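Local coordinates for protein oxidoreductase (Listeria innocua, PDB 3E18) that binds NAD in a Rossmann-fold domain and is probably a dehydrogenase of the GFO/IDH/MocA family, its substrate unknown, at residues A[71-74]-A[75-79]; A[108-111]-A[112-116]; A[123-126]-A[127-130]; A[322-325]-A[326-329]. One frame throughout, in Å; residues are numbered along the deposited sequence.

Contact 1. Residues A[71-74]-A[75-79]; sequences IATP and NDSHK. With NAD (nicotinamide-adenine-dinucleotide), chain E.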
# COMPACT_ATOMS: atom_id res chain seq x y z
N ILE A 71 29.13 8.75 18.86
CA ILE A 71 29.23 9.49 17.59
C ILE A 71 27.87 9.97 17.10
O ILE A 71 27.03 9.19 16.68
CB ILE A 71 29.98 8.67 16.50
CG1 ILE A 71 31.41 8.43 16.97
CG2 ILE A 71 30.02 9.41 15.14
CD1 ILE A 71 32.01 7.22 16.38
N ALA A 72 27.67 11.28 17.18
CA ALA A 72 26.42 11.88 16.72
C ALA A 72 26.69 13.01 15.72
O ALA A 72 26.15 14.12 15.83
CB ALA A 72 25.61 12.37 17.91
N THR A 73 27.53 12.71 14.74
CA THR A 73 27.87 13.63 13.66
C THR A 73 27.04 13.26 12.42
O THR A 73 26.39 12.21 12.42
CB THR A 73 29.37 13.54 13.34
OG1 THR A 73 29.67 12.21 12.88
CG2 THR A 73 30.21 13.86 14.56
N PRO A 74 27.02 14.12 11.36
CA PRO A 74 26.39 13.70 10.10
C PRO A 74 26.91 12.36 9.55
O PRO A 74 28.02 11.93 9.87
CB PRO A 74 26.69 14.86 9.15
CG PRO A 74 26.79 16.05 10.06
CD PRO A 74 27.47 15.53 11.30
N ASN A 75 26.11 11.71 8.72
CA ASN A 75 26.32 10.30 8.39
C ASN A 75 27.63 9.94 7.69
O ASN A 75 28.13 8.83 7.87
CB ASN A 75 25.15 9.79 7.56
CG ASN A 75 23.86 9.79 8.32
OD1 ASN A 75 23.86 9.75 9.56
ND2 ASN A 75 22.73 9.84 7.60
N ASP A 76 28.16 10.88 6.91
CA ASP A 76 29.37 10.63 6.13
C ASP A 76 30.64 10.54 6.97
O ASP A 76 31.63 9.95 6.53
CB ASP A 76 29.52 11.67 5.00
CG ASP A 76 29.65 13.10 5.51
OD1 ASP A 76 28.77 13.56 6.28
OD2 ASP A 76 30.63 13.77 5.12
N SER A 77 30.60 11.09 8.18
CA SER A 77 31.76 11.06 9.06
C SER A 77 31.79 9.89 10.06
O SER A 77 32.78 9.73 10.77
CB SER A 77 31.90 12.41 9.79
OG SER A 77 30.72 12.75 10.48
N HIS A 78 30.74 9.07 10.11
CA HIS A 78 30.62 8.06 11.16
C HIS A 78 31.74 7.03 11.11
O HIS A 78 32.29 6.66 12.14
CB HIS A 78 29.31 7.29 11.06
CG HIS A 78 28.10 8.08 11.46
ND1 HIS A 78 26.82 7.56 11.36
CD2 HIS A 78 27.95 9.34 11.93
CE1 HIS A 78 25.95 8.47 11.77
NE2 HIS A 78 26.61 9.55 12.12
N LYS A 79 32.06 6.56 9.91
CA LYS A 79 32.99 5.45 9.74
C LYS A 79 34.41 5.81 10.21
O LYS A 79 35.02 5.04 10.95
CB LYS A 79 33.00 4.99 8.28
CG LYS A 79 33.93 3.80 7.99
CD LYS A 79 34.22 3.71 6.50
CE LYS A 79 35.17 2.56 6.19
NZ LYS A 79 35.40 2.36 4.73
PA NAD E . 23.19 18.09 13.73
O1A NAD E . 22.14 18.73 14.56
O2A NAD E . 23.49 18.80 12.48
O5B NAD E . 24.53 17.90 14.61
C5B NAD E . 25.70 17.28 14.12
C4B NAD E . 26.87 17.88 14.89
O4B NAD E . 28.08 17.21 14.56
C3B NAD E . 27.06 19.35 14.53
O3B NAD E . 27.09 20.11 15.72
C2B NAD E . 28.40 19.39 13.82
O2B NAD E . 29.11 20.58 14.06
C1B NAD E . 29.10 18.17 14.40
N9A NAD E . 30.16 17.63 13.52
C8A NAD E . 30.15 17.56 12.15
N7A NAD E . 31.31 16.98 11.74
C5A NAD E . 32.04 16.69 12.84
C6A NAD E . 33.29 16.10 13.00
N6A NAD E . 33.90 15.56 11.95
N1A NAD E . 33.80 15.93 14.28
C2A NAD E . 33.08 16.33 15.39
N3A NAD E . 31.84 16.91 15.22
C4A NAD E . 31.33 17.09 13.97
O3 NAD E . 22.75 16.57 13.41
PN NAD E . 21.75 15.70 14.29
O1N NAD E . 20.35 15.91 13.82
O2N NAD E . 22.08 15.82 15.73
O5D NAD E . 22.14 14.19 13.81
C5D NAD E . 23.43 13.64 13.97
C4D NAD E . 23.36 12.10 13.87
O4D NAD E . 22.36 11.60 14.73
C3D NAD E . 22.99 11.61 12.48
O3D NAD E . 23.64 10.37 12.23
C2D NAD E . 21.50 11.34 12.55
O2D NAD E . 21.15 10.29 11.68
C1D NAD E . 21.33 10.93 14.01
N1N NAD E . 19.99 11.16 14.60
C2N NAD E . 19.36 10.08 15.15
C3N NAD E . 18.11 10.18 15.74
C7N NAD E . 17.59 9.01 16.53
O7N NAD E . 16.25 9.02 16.95
N7N NAD E . 18.40 8.00 16.83
C4N NAD E . 17.48 11.43 15.80
C5N NAD E . 18.12 12.54 15.25
C6N NAD E . 19.38 12.40 14.66

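Contact 2. Residues A[108-111]-A[112-116]; sequences IMDV and AKRVN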
# COMPACT_ATOMS: atom_id res chain seq x y z
N ILE A 108 34.21 -1.68 10.09
CA ILE A 108 34.16 -1.32 11.50
C ILE A 108 34.07 -2.53 12.42
O ILE A 108 34.81 -2.61 13.41
CB ILE A 108 32.98 -0.38 11.78
CG1 ILE A 108 33.20 0.95 11.07
CG2 ILE A 108 32.82 -0.17 13.29
CD1 ILE A 108 32.02 1.91 11.22
N MET A 109 33.20 -3.48 12.07
CA MET A 109 33.07 -4.75 12.78
C MET A 109 34.40 -5.51 12.88
O MET A 109 34.75 -6.02 13.96
CB MET A 109 31.98 -5.63 12.12
CG MET A 109 30.52 -5.20 12.41
SD MET A 109 29.25 -6.00 11.37
CE MET A 109 29.47 -7.73 11.78
N ASP A 110 35.12 -5.56 11.77
CA ASP A 110 36.46 -6.16 11.71
C ASP A 110 37.44 -5.48 12.66
O ASP A 110 38.11 -6.16 13.43
CB ASP A 110 37.01 -6.10 10.28
CG ASP A 110 36.37 -7.13 9.36
OD1 ASP A 110 35.77 -8.11 9.85
OD2 ASP A 110 36.49 -6.95 8.13
N VAL A 111 37.51 -4.16 12.62
CA VAL A 111 38.37 -3.39 13.51
C VAL A 111 38.00 -3.64 14.99
O VAL A 111 38.88 -3.94 15.78
CB VAL A 111 38.38 -1.87 13.18
CG1 VAL A 111 39.19 -1.08 14.21
CG2 VAL A 111 38.95 -1.64 11.77
N ALA A 112 36.71 -3.56 15.33
CA ALA A 112 36.24 -3.78 16.71
C ALA A 112 36.67 -5.15 17.24
O ALA A 112 37.14 -5.27 18.38
CB ALA A 112 34.72 -3.62 16.80
N LYS A 113 36.55 -6.16 16.40
CA LYS A 113 36.99 -7.50 16.75
C LYS A 113 38.51 -7.58 16.98
O LYS A 113 38.96 -8.17 17.95
CB LYS A 113 36.58 -8.48 15.65
CG LYS A 113 36.67 -9.94 16.08
CD LYS A 113 36.65 -10.88 14.88
CE LYS A 113 36.73 -12.35 15.32
NZ LYS A 113 38.03 -12.69 15.99
N ARG A 114 39.27 -6.97 16.07
CA ARG A 114 40.73 -6.96 16.14
C ARG A 114 41.29 -6.25 17.36
O ARG A 114 42.28 -6.69 17.94
CB ARG A 114 41.33 -6.39 14.85
CG ARG A 114 41.16 -7.32 13.67
CD ARG A 114 41.19 -6.57 12.36
NE ARG A 114 40.80 -7.42 11.23
CZ ARG A 114 40.61 -6.99 9.99
NH1 ARG A 114 40.77 -5.72 9.69
NH2 ARG A 114 40.24 -7.84 9.05
N VAL A 115 40.65 -5.16 17.78
CA VAL A 115 41.13 -4.42 18.94
C VAL A 115 40.45 -4.83 20.25
O VAL A 115 40.75 -4.27 21.31
CB VAL A 115 40.98 -2.89 18.76
CG1 VAL A 115 41.70 -2.41 17.51
CG2 VAL A 115 39.51 -2.50 18.70
N ASN A 116 39.52 -5.79 20.16
CA ASN A 116 38.75 -6.29 21.31
C ASN A 116 37.99 -5.16 22.03
O ASN A 116 38.12 -4.97 23.24
CB ASN A 116 39.66 -7.09 22.26
CG ASN A 116 38.90 -7.92 23.27
OD1 ASN A 116 37.73 -8.24 23.08
ND2 ASN A 116 39.56 -8.27 24.37

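Contact 3. Residues A[123-126]-A[127-130]; sequences QNRR and WDED. With NAD (nicotinamide-adenine-dinucleotide), chain E.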
# COMPACT_ATOMS: atom_id res chain seq x y z
N GLN A 123 20.00 2.02 17.88
CA GLN A 123 18.66 1.78 17.35
C GLN A 123 17.62 1.98 18.44
O GLN A 123 16.98 1.05 18.89
CB GLN A 123 18.59 0.40 16.66
CG GLN A 123 19.60 0.22 15.48
CD GLN A 123 19.33 1.10 14.25
OE1 GLN A 123 18.29 1.75 14.12
NE2 GLN A 123 20.29 1.12 13.34
N ASN A 124 17.44 3.24 18.87
CA ASN A 124 16.60 3.56 20.02
C ASN A 124 15.12 3.29 19.78
O ASN A 124 14.36 3.11 20.73
CB ASN A 124 16.79 5.03 20.43
CG ASN A 124 16.53 6.00 19.29
OD1 ASN A 124 16.96 5.76 18.17
ND2 ASN A 124 15.83 7.10 19.58
N ARG A 125 14.69 3.23 18.52
CA ARG A 125 13.25 3.07 18.24
C ARG A 125 12.75 1.63 18.36
O ARG A 125 11.55 1.37 18.22
CB ARG A 125 12.84 3.77 16.94
CG ARG A 125 12.97 5.29 17.08
CD ARG A 125 12.13 6.05 16.09
NE ARG A 125 12.15 7.49 16.34
CZ ARG A 125 11.23 8.17 17.02
NH1 ARG A 125 10.17 7.57 17.56
NH2 ARG A 125 11.37 9.48 17.16
N ARG A 126 13.66 0.70 18.65
CA ARG A 126 13.26 -0.65 19.05
C ARG A 126 12.53 -0.63 20.39
O ARG A 126 11.78 -1.54 20.70
CB ARG A 126 14.47 -1.55 19.17
CG ARG A 126 15.12 -1.88 17.87
CD ARG A 126 16.17 -2.94 18.09
NE ARG A 126 16.99 -3.12 16.91
CZ ARG A 126 17.79 -4.17 16.73
NH1 ARG A 126 17.89 -5.08 17.68
NH2 ARG A 126 18.53 -4.28 15.63
N TRP A 127 12.72 0.44 21.16
CA TRP A 127 12.06 0.62 22.45
C TRP A 127 10.75 1.44 22.34
O TRP A 127 10.08 1.68 23.35
CB TRP A 127 13.02 1.28 23.45
CG TRP A 127 14.07 0.33 24.05
CD1 TRP A 127 14.01 -0.28 25.27
CD2 TRP A 127 15.30 -0.09 23.45
NE1 TRP A 127 15.13 -1.06 25.47
CE2 TRP A 127 15.94 -0.95 24.37
CE3 TRP A 127 15.94 0.18 22.22
CZ2 TRP A 127 17.18 -1.56 24.11
CZ3 TRP A 127 17.19 -0.42 21.96
CH2 TRP A 127 17.79 -1.28 22.90
N ASP A 128 10.39 1.85 21.13
CA ASP A 128 9.16 2.63 20.90
C ASP A 128 7.93 1.83 21.35
O ASP A 128 7.79 0.65 21.03
CB ASP A 128 9.03 3.03 19.43
CG ASP A 128 9.70 4.36 19.10
OD1 ASP A 128 10.39 4.94 19.98
OD2 ASP A 128 9.54 4.83 17.95
N GLU A 129 7.06 2.48 22.12
CA GLU A 129 5.89 1.82 22.71
C GLU A 129 4.90 1.24 21.68
O GLU A 129 4.45 0.10 21.80
CB GLU A 129 5.16 2.82 23.63
CG GLU A 129 4.34 2.14 24.72
CD GLU A 129 3.79 3.11 25.77
OE1 GLU A 129 4.29 4.26 25.89
OE2 GLU A 129 2.83 2.71 26.47
N ASP A 130 4.62 2.03 20.63
CA ASP A 130 3.80 1.55 19.51
C ASP A 130 4.36 0.28 18.88
O ASP A 130 3.62 -0.66 18.59
CB ASP A 130 3.65 2.63 18.46
CG ASP A 130 4.98 3.08 17.89
OD1 ASP A 130 5.83 3.58 18.66
OD2 ASP A 130 5.16 2.96 16.67
PA NAD E . 23.19 18.09 13.73
O1A NAD E . 22.14 18.73 14.56
O2A NAD E . 23.49 18.80 12.48
O5B NAD E . 24.53 17.90 14.61
C5B NAD E . 25.70 17.28 14.12
C4B NAD E . 26.87 17.88 14.89
O4B NAD E . 28.08 17.21 14.56
C3B NAD E . 27.06 19.35 14.53
O3B NAD E . 27.09 20.11 15.72
C2B NAD E . 28.40 19.39 13.82
O2B NAD E . 29.11 20.58 14.06
C1B NAD E . 29.10 18.17 14.40
N9A NAD E . 30.16 17.63 13.52
C8A NAD E . 30.15 17.56 12.15
N7A NAD E . 31.31 16.98 11.74
C5A NAD E . 32.04 16.69 12.84
C6A NAD E . 33.29 16.10 13.00
N6A NAD E . 33.90 15.56 11.95
N1A NAD E . 33.80 15.93 14.28
C2A NAD E . 33.08 16.33 15.39
N3A NAD E . 31.84 16.91 15.22
C4A NAD E . 31.33 17.09 13.97
O3 NAD E . 22.75 16.57 13.41
PN NAD E . 21.75 15.70 14.29
O1N NAD E . 20.35 15.91 13.82
O2N NAD E . 22.08 15.82 15.73
O5D NAD E . 22.14 14.19 13.81
C5D NAD E . 23.43 13.64 13.97
C4D NAD E . 23.36 12.10 13.87
O4D NAD E . 22.36 11.60 14.73
C3D NAD E . 22.99 11.61 12.48
O3D NAD E . 23.64 10.37 12.23
C2D NAD E . 21.50 11.34 12.55
O2D NAD E . 21.15 10.29 11.68
C1D NAD E . 21.33 10.93 14.01
N1N NAD E . 19.99 11.16 14.60
C2N NAD E . 19.36 10.08 15.15
C3N NAD E . 18.11 10.18 15.74
C7N NAD E . 17.59 9.01 16.53
O7N NAD E . 16.25 9.02 16.95
N7N NAD E . 18.40 8.00 16.83
C4N NAD E . 17.48 11.43 15.80
C5N NAD E . 18.12 12.54 15.25
C6N NAD E . 19.38 12.40 14.66
O HOH W 1 12.09 4.80 22.19

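Contact 4. Residues A[322-325]-A[326-329]; sequences IVQN and EEVY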
# COMPACT_ATOMS: atom_id res chain seq x y z
N ILE A 322 21.44 -6.21 22.72
CA ILE A 322 20.08 -6.18 22.14
C ILE A 322 20.17 -5.77 20.66
O ILE A 322 19.65 -6.47 19.78
CB ILE A 322 19.12 -5.26 22.95
CG1 ILE A 322 18.80 -5.89 24.32
CG2 ILE A 322 17.83 -4.98 22.18
CD1 ILE A 322 18.13 -4.95 25.31
N VAL A 323 20.82 -4.64 20.39
CA VAL A 323 21.10 -4.20 19.02
C VAL A 323 22.39 -4.88 18.56
O VAL A 323 23.49 -4.45 18.92
CB VAL A 323 21.26 -2.66 18.92
CG1 VAL A 323 21.43 -2.25 17.46
CG2 VAL A 323 20.05 -1.95 19.51
N GLN A 324 22.25 -5.95 17.78
CA GLN A 324 23.38 -6.72 17.31
C GLN A 324 23.87 -6.17 15.99
O GLN A 324 23.07 -5.75 15.16
CB GLN A 324 22.96 -8.19 17.17
CG GLN A 324 22.50 -8.77 18.49
CD GLN A 324 22.68 -10.27 18.58
OE1 GLN A 324 23.81 -10.77 18.68
NE2 GLN A 324 21.57 -11.00 18.58
N ASN A 325 25.19 -6.18 15.79
CA ASN A 325 25.80 -5.57 14.61
C ASN A 325 25.42 -6.27 13.31
O ASN A 325 25.25 -5.63 12.28
CB ASN A 325 27.32 -5.49 14.76
CG ASN A 325 27.74 -4.40 15.73
OD1 ASN A 325 27.08 -3.37 15.84
ND2 ASN A 325 28.84 -4.62 16.43
N GLU A 326 25.28 -7.59 13.39
CA GLU A 326 24.86 -8.41 12.25
C GLU A 326 23.44 -8.06 11.79
O GLU A 326 23.13 -8.11 10.59
CB GLU A 326 24.99 -9.90 12.58
CG GLU A 326 24.97 -10.26 14.08
CD GLU A 326 26.32 -10.04 14.78
OE1 GLU A 326 26.34 -9.32 15.80
OE2 GLU A 326 27.35 -10.56 14.30
N GLU A 327 22.58 -7.68 12.74
CA GLU A 327 21.24 -7.20 12.43
C GLU A 327 21.33 -5.85 11.71
O GLU A 327 20.64 -5.61 10.73
CB GLU A 327 20.40 -7.01 13.70
CG GLU A 327 20.11 -8.27 14.48
CD GLU A 327 19.48 -8.00 15.84
OE1 GLU A 327 19.53 -6.86 16.35
OE2 GLU A 327 18.93 -8.94 16.42
N VAL A 328 22.19 -4.98 12.23
CA VAL A 328 22.40 -3.64 11.69
C VAL A 328 22.93 -3.72 10.24
O VAL A 328 22.49 -2.94 9.37
CB VAL A 328 23.30 -2.80 12.64
CG1 VAL A 328 23.61 -1.42 12.09
CG2 VAL A 328 22.62 -2.64 13.99
N TYR A 329 23.81 -4.70 10.00
CA TYR A 329 24.33 -5.06 8.68
C TYR A 329 23.23 -5.45 7.68
O TYR A 329 23.21 -4.94 6.56
CB TYR A 329 25.36 -6.21 8.80
CG TYR A 329 25.89 -6.72 7.47
CD1 TYR A 329 26.71 -5.91 6.68
CD2 TYR A 329 25.58 -8.01 7.02
CE1 TYR A 329 27.19 -6.36 5.45
CE2 TYR A 329 26.08 -8.48 5.79
CZ TYR A 329 26.88 -7.65 5.02
OH TYR A 329 27.37 -8.07 3.81
O HOH W 2 18.85 -8.86 19.16
O HOH W 3 26.08 -9.31 18.47

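Contact 1. Residues A[71-74]-A[75-79]
Thr-73 and His-78 meet in the loop that leaves strand 68-71 of the Rossmann fold and leads into helix 78-87, at the dinucleotide. His-78 is the side chain to follow. Its CB is set so that CG lies anti to the carbonyl carbon (chi1 -72°), which turns the imidazole back over the start of its own turn, with Asn-75 CA over the centre of one face. CG passes within 4.2 Å of Pro-74 O, and CD2 comes closer, 3.3 Å from the same oxygen, while CG2 of Ile-71 packs obliquely on CD2. Across the ring, ND1 donates to Val-98 O, outside this turn. At the tip NE2 gives its hydrogen to Thr-73 O at 2.7 Å, a bent bond (142° at the hydrogen) that keeps the acceptor in the imidazole plane yet reaches the carbonyl from above its own plane. Both ring nitrogens are therefore engaged, which fixes the flip of the ring, and CE1 is left 3.0 Å from O3D of NAD.

Pro-74 O is gripped twice, by Ser-77 N and by Ser-77 OG, which approach from the same face of the carbonyl. Ser-77 OG also lies 2.7 Å from Thr-73 OG1, so the two hydroxyls and the carbonyl form a compact polar cluster. On the cofactor side Thr-73 CG2 and Pro-74 CD touch the adenine. Asn-75 ND2 is bound by Gly-170 O, and Asn-75 OD1 lies within hydrogen-bonding distance, 2.7 Å, of NAD O3D, a hydroxyl of the nicotinamide ribose.

Contact 2. Residues A[108-111]-A[112-116]
Asp-110 and Arg-114 lie side by side, one turn apart, near the C-terminal end of helix 102-115, the helix that links strands 91-95 and 119-122 in a beta-alpha-beta unit of the Rossmann domain. Four successive carbonyls are satisfied here by regular helical bonds. Ile-108 O takes Ala-112 N at 2.9 Å, Met-109 O takes Lys-113 N, Asp-110 O takes Arg-114 N, and Val-111 O takes Val-115 N at 2.9 Å. Asn-116 is the first residue to leave helical phi/psi, with positive phi (57°), and its N reaches back to Lys-113 O in a weak bond, part of a Schellman motif. Its OD1 is taken up by a glycerol, probably from the crystallisation liquor.

The side chains pair far more loosely than the backbone. Arg-114 CG stands anti to the carbonyl carbon (chi1 -71°) and the chain runs extended to NE, with CG and CD each 3.3 Å from Asp-110 O. This carries the guanidinium back along the helix until Asp-110 CB lies over the centre of one face, 3.7 Å from CZ. The carboxylate is stacked with the guanidinium, the planes 25° apart, and OD2 is 4.0 Å from NH2. Val-111 CG1 and Val-115 CG1 make a light apolar contact at 4.4 Å, and on the buried side Ile-108 packs on Ala-82, Ile-83 and Leu-86 of helix 78-87. Because the Asp-110 oxygen is well out of the guanidinium plane, the long salt bridge is a stacked pairing of charges alone, which sets no N-H direction on the carboxylate.

Contact 3. Residues A[123-126]-A[127-130]
A tight 3-10 turn, closed by a salt bridge between Arg-125 and Asp-128, carries the chain from strand 119-122 into helix 129-140, with the nicotinamide end of NAD on its flank. Two backbone bonds shape it, Trp-127 N to Asn-124 O and Asp-128 N to Arg-125 O, both 3.2 Å. Arg-125 runs extended from CG to NE, and its guanidinium presents NH1 edge-on to Asp-128 OD2 at 2.8 Å. The oxygen receives it on its syn lone pair, although the two planes are 77° apart. The other oxygen, OD1, is bridged by a water to Asn-124 O. Asp-128 occupies the N-cap position, but its carboxylate is committed to this turn and makes no capping bond.

Asn-124 holds the carboxamide of NAD with a pair of bonds: its OD1 accepts from N7N at 3.0 Å, and its ND2 donates to O7N at 3.3 Å. The side chain reaches there with CG between the backbone N and the carbonyl carbon (chi1 56°). The indole of Trp-127 points its benzo edge at Gln-123 O, which lies 3.4 Å from CZ3, while NE1 donates to Pro-305 O. Helix 173-188 lines the turn: Trp-177 and His-180 touch Arg-125, and Arg-126 forms a salt bridge to Asp-183 and a cation-pi contact with Phe-187.

Contact 4. Residues A[322-325]-A[326-329]
Glu-327 folds back on Gln-324, and hydrogen bonds dominate the contact. Its OE1 accepts from Gln-324 N at 3.2 Å, met from above the carboxylate plane, and the same oxygen is salt-bridged to Arg-126. With CG anti to the carbonyl carbon (chi1 -64°) and the chain extended beyond it, the carboxylate returns to the residue before the helix. Backbone bonds follow: Val-328 N lies in the carbonyl plane of Gln-324 O, and Tyr-329 N binds Asn-325 O at 2.9 Å.

This is the start of helix 325-344, with Gln-324 at the N-cap position; Glu-327 supplies only one half of a capping box, its carboxylate on the amide of the N-cap residue. Asn-325 ND2 donates to Phe-119 O.

Water adds one firm bridge, donating to Ile-322 O and to Glu-327 OE2, at 2.7 Å from the latter. Another, at Glu-326, is doubtful because that residue is modelled in two positions.

The apolar contact is between valines: Val-323 CG1 meets Val-328 CG2 at 3.7 Å, both residues also resting on Val-121 of strand 119-122. Gln-324 CB lies against the Glu-327 carboxylate, 3.7 Å from CD, in plain van der Waals contact.

How the contacts relate
From the N terminus the four contacts come in series, each a local contact within one continuous stretch that closes before the next opens, so none nests or crosses. Contact 1 follows strand 68-71, and contact 2 ends the helix between strands 91-95 and 119-122; they touch where Lys-79 CA packs on Ile-108 CD1, 4.0 Å away. Contact 3 leaves strand 119-122, and though its centre is about 21 Å from that of contact 1, both reach the same NAD. Contact 4, much later in the chain, returns to these earlier parts: Asn-325 packs on Met-109 of contact 2, and a salt bridge joins contact 4 to contact 3, tying helix 325-344 to the Rossmann domain.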